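PDB 3CSS: 6-phosphogluconolactonase from Leishmania braziliensis, which probably hydrolyses 6-phosphogluconolactone to 6-phosphogluconate, the second step of the oxidative pentose phosphate pathway. Local coordinates for residues Ile158-Phe163 with His214-Ala219. Sequence-based numbering, arbitrary orientation.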
loop_
_atom_site.group_PDB
_atom_site.type_symbol
_atom_site.label_atom_id
_atom_site.label_comp_id
_atom_site.label_asym_id
_atom_site.label_seq_id
_atom_site.Cartn_x
_atom_site.Cartn_y
_atom_site.Cartn_z
ATOM N N ILE A 158 0.342 -0.211 -9.948
ATOM C CA ILE A 158 -0.589 0.501 -9.076
ATOM C C ILE A 158 -0.335 0.127 -7.629
ATOM O O ILE A 158 -0.421 -1.047 -7.267
ATOM C CB ILE A 158 -2.072 0.171 -9.402
ATOM C CG1 ILE A 158 -2.391 0.530 -10.849
ATOM C CG2 ILE A 158 -3.025 0.881 -8.382
ATOM C CD1 ILE A 158 -3.740 0.046 -11.308
ATOM N N VAL A 159 -0.016 1.137 -6.818
ATOM C CA VAL A 159 0.069 0.998 -5.366
ATOM C C VAL A 159 -1.168 1.629 -4.743
ATOM O O VAL A 159 -1.388 2.839 -4.860
ATOM C CB VAL A 159 1.363 1.628 -4.755
ATOM C CG1 VAL A 159 1.366 1.449 -3.218
ATOM C CG2 VAL A 159 2.643 1.047 -5.401
ATOM N N LEU A 160 -1.970 0.812 -4.070
ATOM C CA LEU A 160 -3.077 1.311 -3.308
ATOM C C LEU A 160 -2.558 1.662 -1.914
ATOM O O LEU A 160 -1.761 0.898 -1.348
ATOM C CB LEU A 160 -4.158 0.249 -3.180
ATOM C CG LEU A 160 -4.820 -0.205 -4.473
ATOM C CD1 LEU A 160 -5.790 -1.350 -4.141
ATOM C CD2 LEU A 160 -5.555 0.970 -5.097
ATOM N N LEU A 161 -3.033 2.780 -1.360
ATOM C CA LEU A 161 -2.601 3.251 -0.054
ATOM C C LEU A 161 -3.773 3.817 0.727
ATOM O O LEU A 161 -4.806 4.154 0.164
ATOM C CB LEU A 161 -1.524 4.349 -0.196
ATOM C CG LEU A 161 -0.170 3.989 -0.793
ATOM C CD1 LEU A 161 0.609 5.295 -0.925
ATOM C CD2 LEU A 161 0.571 2.975 0.076
ATOM N N GLY A 162 -3.603 3.880 2.041
ATOM C CA GLY A 162 -4.446 4.671 2.893
ATOM C C GLY A 162 -3.653 5.668 3.694
ATOM O O GLY A 162 -2.423 5.677 3.644
ATOM N N PHE A 163 -4.358 6.478 4.468
ATOM C CA PHE A 163 -3.729 7.379 5.431
ATOM C C PHE A 163 -4.240 7.034 6.814
ATOM O O PHE A 163 -5.446 6.845 6.998
ATOM C CB PHE A 163 -4.105 8.842 5.176
ATOM C CG PHE A 163 -3.436 9.496 3.985
ATOM C CD1 PHE A 163 -2.153 9.153 3.560
ATOM C CD2 PHE A 163 -4.085 10.517 3.339
ATOM C CE1 PHE A 163 -1.579 9.841 2.481
ATOM C CE2 PHE A 163 -3.527 11.196 2.292
ATOM C CZ PHE A 163 -2.271 10.869 1.872
ATOM N N HIS A 214 1.567 4.308 -10.816
ATOM C CA HIS A 214 0.363 4.971 -10.304
ATOM C C HIS A 214 0.226 4.673 -8.799
ATOM O O HIS A 214 0.383 3.515 -8.353
ATOM C CB HIS A 214 -0.882 4.480 -11.040
ATOM C CG HIS A 214 -0.758 4.506 -12.532
ATOM N ND1 HIS A 214 -0.872 5.672 -13.262
ATOM C CD2 HIS A 214 -0.533 3.516 -13.429
ATOM C CE1 HIS A 214 -0.694 5.401 -14.548
ATOM N NE2 HIS A 214 -0.506 4.097 -14.678
ATOM N N VAL A 215 -0.070 5.707 -8.033
ATOM C CA VAL A 215 -0.320 5.563 -6.599
ATOM C C VAL A 215 -1.727 6.099 -6.352
ATOM O O VAL A 215 -2.065 7.180 -6.805
ATOM C CB VAL A 215 0.718 6.348 -5.761
ATOM C CG1 VAL A 215 0.392 6.272 -4.289
ATOM C CG2 VAL A 215 2.145 5.836 -6.039
ATOM N N VAL A 216 -2.543 5.319 -5.656
ATOM C CA VAL A 216 -3.939 5.694 -5.391
ATOM C C VAL A 216 -4.185 5.576 -3.879
ATOM O O VAL A 216 -4.130 4.491 -3.304
ATOM C CB VAL A 216 -4.938 4.799 -6.154
ATOM C CG1 VAL A 216 -6.421 5.208 -5.824
ATOM C CG2 VAL A 216 -4.637 4.822 -7.668
ATOM N N VAL A 217 -4.453 6.715 -3.255
ATOM C CA VAL A 217 -4.730 6.773 -1.826
ATOM C C VAL A 217 -6.232 6.866 -1.636
ATOM O O VAL A 217 -6.899 7.693 -2.281
ATOM C CB VAL A 217 -4.089 8.041 -1.179
ATOM C CG1 VAL A 217 -4.331 8.048 0.349
ATOM C CG2 VAL A 217 -2.573 8.194 -1.537
ATOM N N LEU A 218 -6.768 6.031 -0.751
ATOM C CA LEU A 218 -8.162 6.115 -0.302
ATOM C C LEU A 218 -8.158 6.501 1.162
ATOM O O LEU A 218 -7.598 5.756 1.986
ATOM C CB LEU A 218 -8.853 4.753 -0.437
ATOM C CG LEU A 218 -9.163 4.192 -1.841
ATOM C CD1 LEU A 218 -7.961 3.652 -2.480
ATOM C CD2 LEU A 218 -10.205 3.076 -1.717
ATOM N N ALA A 219 -8.789 7.630 1.509
ATOM C CA ALA A 219 -8.808 8.119 2.907
ATOM C C ALA A 219 -10.112 8.824 3.226
ATOM O O ALA A 219 -10.600 9.653 2.462
ATOM C CB ALA A 219 -7.604 9.076 3.179
HETATM O O HOH W 1 -7.146 5.454 4.675
#
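Val159 and Leu161 exchange backbone hydrogen bonds with His214, Val216 and Leu218 where parallel strands 158-162 and 214-219 adjoin in the buried middle of the main sheet, strand 158-162 lying between strands 39-43 and 214-219. Four backbone bonds alternate across the pair: Val159 N to His214 O, Val216 N to Val159 O, Leu161 N to Val216 O and Leu218 N to Leu161 O. The bond from Leu161 N is the most bent, 149° at the hydrogen. At Leu218 O the chains have drawn apart, and a water takes the place of a direct bond, accepting from Phe163 N at 3.0 Å and donating to Leu218 O at 2.7 Å. Parallel strands 252-257, 214-219, 158-162 and 39-43 form the centre of the Rossmann-like alpha/beta fold of the glucosamine-6-phosphate isomerase family. On one face of the sheet Ile158, Leu160, Val216 and Leu218 form an apolar layer, with Ile158, Val216 and Leu218 touching helix 14-30. Leu160 lies alongside Val216, its CD2 4.0 Å from Val216 CB. Across the other face Leu161 CD1 meets Val215 CG1 tip to tip, 3.5 Å away, the side chains crossing at a slant. Val217 CG1, anti to its backbone N (chi1 -177°), sits over the centre of the Phe163 ring in a CH-pi contact, 3.7 Å from the centroid and 6° off the normal. Ala219 CB meets the same ring obliquely, 3.8 Å from Phe163 CD2, while Val227, Val228 and Val231 of helix 225-232 also pack against Phe163. At the start of the pair, His214 ND1 is hydrogen-bonded to Ser252 OG on the adjoining strand.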